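PDB 3K4U: binding component of ABC transporter, which binds lysine in the cleft between its two lobes, probably as the solute-capturing component of an ABC importer for amino acids. Local coordinates for the lysine site. Residues are numbered along the deposited sequence; one frame, centred on the assembly and turned at random.

The lysine site. Residues 12, 15, 53, 71-73, 78, 121, 124-125, 145, 162-163. With LYS (lysine), chain B.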
ATOM      1  N   GLU A  12     -22.131  26.855   5.275  1.00 26.48           N
ATOM      2  CA  GLU A  12     -23.559  26.676   5.458  1.00 26.57           C
ATOM      3  C   GLU A  12     -23.785  25.637   6.526  1.00 26.78           C
ATOM      4  O   GLU A  12     -23.456  24.513   6.344  1.00 26.95           O
ATOM      5  CB  GLU A  12     -24.233  26.246   4.187  1.00 26.68           C
ATOM      6  CG  GLU A  12     -25.608  25.867   4.401  1.00  8.67           C
ATOM      7  CD  GLU A  12     -26.116  24.931   3.397  1.00 26.80           C
ATOM      8  OE1 GLU A  12     -26.901  25.320   2.553  1.00 10.29           O
ATOM      9  OE2 GLU A  12     -25.695  23.809   3.419  1.00  9.97           O
ATOM     10  N   TYR A  15     -24.072  20.225   7.393  1.00 25.31           N
ATOM     11  CA  TYR A  15     -23.234  19.054   7.365  1.00 24.56           C
ATOM     12  C   TYR A  15     -22.707  18.858   8.714  1.00 25.58           C
ATOM     13  O   TYR A  15     -22.136  19.726   9.264  1.00 25.67           O
ATOM     14  CB  TYR A  15     -22.070  19.353   6.479  1.00 23.91           C
ATOM     15  CG  TYR A  15     -21.311  18.207   5.948  1.00 21.99           C
ATOM     16  CD1 TYR A  15     -20.509  18.362   4.873  1.00 22.95           C
ATOM     17  CD2 TYR A  15     -21.367  16.998   6.528  1.00 23.43           C
ATOM     18  CE1 TYR A  15     -19.825  17.376   4.409  1.00 20.67           C
ATOM     19  CE2 TYR A  15     -20.667  16.006   6.059  1.00 21.33           C
ATOM     20  CZ  TYR A  15     -19.888  16.195   4.987  1.00 23.60           C
ATOM     21  OH  TYR A  15     -19.177  15.177   4.454  1.00 21.45           O
ATOM     22  N   TRP A  53     -25.486  26.980   0.435  1.00 20.46           N
ATOM     23  CA  TRP A  53     -24.493  26.305  -0.356  1.00 20.44           C
ATOM     24  C   TRP A  53     -24.169  27.023  -1.627  1.00 22.53           C
ATOM     25  O   TRP A  53     -22.978  27.287  -1.890  1.00 24.03           O
ATOM     26  CB  TRP A  53     -24.909  24.878  -0.712  1.00 19.78           C
ATOM     27  CG  TRP A  53     -23.778  24.129  -1.378  1.00 19.88           C
ATOM     28  CD1 TRP A  53     -23.630  23.869  -2.721  1.00 19.82           C
ATOM     29  CD2 TRP A  53     -22.600  23.619  -0.741  1.00 19.08           C
ATOM     30  NE1 TRP A  53     -22.460  23.188  -2.944  1.00 19.09           N
ATOM     31  CE2 TRP A  53     -21.805  23.032  -1.745  1.00 19.53           C
ATOM     32  CE3 TRP A  53     -22.145  23.593   0.585  1.00 19.90           C
ATOM     33  CZ2 TRP A  53     -20.576  22.425  -1.464  1.00 18.75           C
ATOM     34  CZ3 TRP A  53     -20.925  22.970   0.867  1.00 19.19           C
ATOM     35  CH2 TRP A  53     -20.160  22.396  -0.158  1.00 19.45           C
ATOM     36  N   GLY A  71     -16.774  21.932   4.790  1.00 24.70           N
ATOM     37  CA  GLY A  71     -16.874  20.636   4.192  1.00 24.62           C
ATOM     38  C   GLY A  71     -16.959  20.486   2.712  1.00 26.06           C
ATOM     39  O   GLY A  71     -17.741  19.718   2.315  1.00 26.52           O
HETATM   40  N   MSE A  72     -16.198  21.199   1.893  1.00 27.91           N
HETATM   41  CA  MSE A  72     -16.380  21.188   0.429  1.00 29.38           C
HETATM   42  C   MSE A  72     -15.542  20.258  -0.421  1.00 27.47           C
HETATM   43  O   MSE A  72     -14.363  20.182  -0.307  1.00 28.31           O
HETATM   44  CB  MSE A  72     -16.314  22.614  -0.116  1.00 33.29           C
HETATM   45  CG  MSE A  72     -16.357  22.772  -1.617  1.00 45.38           C
HETATM   46 SE   MSE A  72     -16.535  24.481  -2.182  1.00 40.24          SE
HETATM   47  CE  MSE A  72     -16.461  25.176  -0.605  1.00 46.46           C
ATOM     48  N   THR A  73     -16.179  19.531  -1.296  1.00 24.05           N
ATOM     49  CA  THR A  73     -15.416  18.638  -2.138  1.00 20.45           C
ATOM     50  C   THR A  73     -14.529  19.462  -3.055  1.00 17.43           C
ATOM     51  O   THR A  73     -14.942  20.540  -3.531  1.00 16.78           O
ATOM     52  CB  THR A  73     -16.334  17.650  -2.892  1.00 20.37           C
ATOM     53  OG1 THR A  73     -16.967  16.821  -1.917  1.00 24.93           O
ATOM     54  CG2 THR A  73     -15.560  16.703  -3.841  1.00 22.08           C
ATOM     55  N   ARG A  78     -15.372  22.895  -9.602  1.00 22.15           N
ATOM     56  CA  ARG A  78     -15.369  23.989  -8.666  1.00 20.79           C
ATOM     57  C   ARG A  78     -13.989  24.565  -8.728  1.00 20.19           C
ATOM     58  O   ARG A  78     -13.804  25.753  -8.500  1.00 20.15           O
ATOM     59  CB  ARG A  78     -15.669  23.501  -7.255  1.00 20.60           C
ATOM     60  CG  ARG A  78     -17.104  23.223  -6.947  1.00 17.39           C
ATOM     61  CD  ARG A  78     -17.220  22.110  -5.887  1.00 20.85           C
ATOM     62  NE  ARG A  78     -18.605  21.720  -5.606  1.00 19.49           N
ATOM     63  CZ  ARG A  78     -18.988  20.983  -4.563  1.00 21.47           C
ATOM     64  NH1 ARG A  78     -18.096  20.525  -3.703  1.00 20.74           N
ATOM     65  NH2 ARG A  78     -20.270  20.697  -4.370  1.00 20.40           N
ATOM     66  N   LYS A 121     -29.710  16.062  -0.533  1.00 17.93           N
ATOM     67  CA  LYS A 121     -29.797  17.543  -0.638  1.00 17.84           C
ATOM     68  C   LYS A 121     -29.528  17.938  -2.076  1.00 17.35           C
ATOM     69  O   LYS A 121     -28.677  17.343  -2.736  1.00 16.85           O
ATOM     70  CB  LYS A 121     -28.804  18.268   0.287  1.00 18.59           C
ATOM     71  CG  LYS A 121     -28.669  19.787  -0.011  1.00 38.91           C
ATOM     72  CD  LYS A 121     -27.499  20.439   0.718  1.00 20.21           C
ATOM     73  CE  LYS A 121     -27.971  21.332   1.857  1.00 39.02           C
ATOM     74  NZ  LYS A 121     -27.804  22.769   1.480  1.00 21.40           N
ATOM     75  N   VAL A 124     -25.341  19.361  -4.483  1.00 17.27           N
ATOM     76  CA  VAL A 124     -24.236  19.026  -3.597  1.00 16.20           C
ATOM     77  C   VAL A 124     -23.541  17.801  -4.150  1.00 15.62           C
ATOM     78  O   VAL A 124     -24.083  17.147  -5.038  1.00 15.51           O
ATOM     79  CB  VAL A 124     -24.768  18.791  -2.157  1.00 16.50           C
ATOM     80  CG1 VAL A 124     -24.048  17.668  -1.430  1.00 34.09           C
ATOM     81  CG2 VAL A 124     -24.665  20.096  -1.384  1.00 34.69           C
ATOM     82  N   SER A 125     -22.336  17.496  -3.673  1.00 15.79           N
ATOM     83  CA  SER A 125     -21.614  16.400  -4.284  1.00 18.31           C
ATOM     84  C   SER A 125     -22.426  15.135  -4.286  1.00 21.37           C
ATOM     85  O   SER A 125     -22.397  14.397  -5.257  1.00 22.35           O
ATOM     86  CB  SER A 125     -20.216  16.171  -3.695  1.00 18.31           C
ATOM     87  OG  SER A 125     -20.211  16.092  -2.292  1.00 33.85           O
ATOM     88  N   GLU A 145     -30.015  18.577   4.393  1.00 31.42           N
ATOM     89  CA  GLU A 145     -29.643  17.209   4.643  1.00 31.66           C
ATOM     90  C   GLU A 145     -30.747  16.614   5.498  1.00 31.08           C
ATOM     91  O   GLU A 145     -31.161  15.471   5.270  1.00 31.51           O
ATOM     92  CB  GLU A 145     -28.279  17.142   5.351  1.00 31.89           C
ATOM     93  CG  GLU A 145     -27.120  17.745   4.559  1.00 28.95           C
ATOM     94  CD  GLU A 145     -26.876  19.224   4.828  1.00 32.28           C
ATOM     95  OE1 GLU A 145     -25.693  19.589   5.016  1.00 28.93           O
ATOM     96  OE2 GLU A 145     -27.844  20.023   4.841  1.00 29.42           O
ATOM     97  N   PHE A 162     -25.224  10.488   1.264  1.00 26.28           N
ATOM     98  CA  PHE A 162     -24.469  11.672   1.677  1.00 26.71           C
ATOM     99  C   PHE A 162     -23.092  11.292   2.159  1.00 26.56           C
ATOM    100  O   PHE A 162     -22.796  10.104   2.350  1.00 26.13           O
ATOM    101  CB  PHE A 162     -25.211  12.428   2.774  1.00 26.62           C
ATOM    102  CG  PHE A 162     -25.018  13.893   2.713  1.00 12.30           C
ATOM    103  CD1 PHE A 162     -25.808  14.672   1.892  1.00 26.90           C
ATOM    104  CD2 PHE A 162     -24.040  14.507   3.467  1.00 26.91           C
ATOM    105  CE1 PHE A 162     -25.628  16.049   1.824  1.00 12.33           C
ATOM    106  CE2 PHE A 162     -23.861  15.875   3.408  1.00 12.98           C
ATOM    107  CZ  PHE A 162     -24.657  16.644   2.573  1.00 26.69           C
ATOM    108  N   ASP A 163     -22.247  12.304   2.353  1.00 27.04           N
ATOM    109  CA  ASP A 163     -20.876  12.059   2.783  1.00 27.84           C
ATOM    110  C   ASP A 163     -20.944  11.238   4.046  1.00 27.45           C
ATOM    111  O   ASP A 163     -21.825  11.451   4.892  1.00 27.04           O
ATOM    112  CB  ASP A 163     -20.138  13.346   3.074  1.00 28.85           C
ATOM    113  CG  ASP A 163     -20.151  14.305   1.920  1.00 41.19           C
ATOM    114  OD1 ASP A 163     -19.371  15.288   1.985  1.00 29.92           O
ATOM    115  OD2 ASP A 163     -20.921  14.083   0.958  1.00 29.95           O
TER
HETATM  116  N   LYS B 501     -19.161  17.588   0.390  1.00 21.66           N
HETATM  117  CA  LYS B 501     -20.351  18.310  -0.033  1.00 23.07           C
HETATM  118  C   LYS B 501     -20.177  19.096  -1.350  1.00 24.04           C
HETATM  119  O   LYS B 501     -21.056  19.143  -2.217  1.00 23.22           O
HETATM  120  CB  LYS B 501     -20.808  19.237   1.077  1.00 23.37           C
HETATM  121  CG  LYS B 501     -22.144  18.884   1.722  1.00 24.51           C
HETATM  122  CD  LYS B 501     -23.055  20.106   1.673  1.00 22.12           C
HETATM  123  CE  LYS B 501     -23.119  20.819   2.984  1.00 24.60           C
HETATM  124  NZ  LYS B 501     -24.355  21.661   3.105  1.00 21.79           N
HETATM  125  OXT LYS B 501     -19.125  19.695  -1.604  1.00 25.35           O
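Trp53, its CG anti to the backbone N (chi1 -172°), lays one face of its indole against the bound lysine, whose CD sits 3.6 Å above the ring plane, toward the rim. Val124 CG2 lies over that same face, while Phe162 meets the aliphatic chain tip-on, CZ 3.5 Å from lysine CG. Tyr15 presses its CD1 side against the same carbon, and one face of its ring carries Phe162 CE2, over the centre. The fully buried ligand shows an amino acid read at both ends in a member of the solute-binding protein 3 family. At the carboxylate, Arg78 reaches in extended from CG to NE and grips end-on: NH2 lies 2.8 Å from lysine O on a straight bond (179° at H), NH1 pairs with OXT, and both oxygens lie near the guanidinium plane. Backbone N-H groups of Ser125 and Thr73 add a second donor to O and OXT, respectively. An alanine at Arg78 would remove this two-pronged charged clamp and would probably leave the buried carboxylate poorly neutralised. The alpha-amino group is held by Gly71 O, Thr73 OG1 and the syn lone pair of Asp163 OD1, whose anti lone pair takes Tyr15 OH. The far end is met by paired acids: lysine NZ forms salt bridges with Glu12 OE2 (2.6 Å) and with Glu145 OE1, approached from above its carboxylate plane. Behind it, Glu12 OE1 is anchored by Trp53 N and, through its syn lone pair, by Lys121 NZ at 2.9 Å.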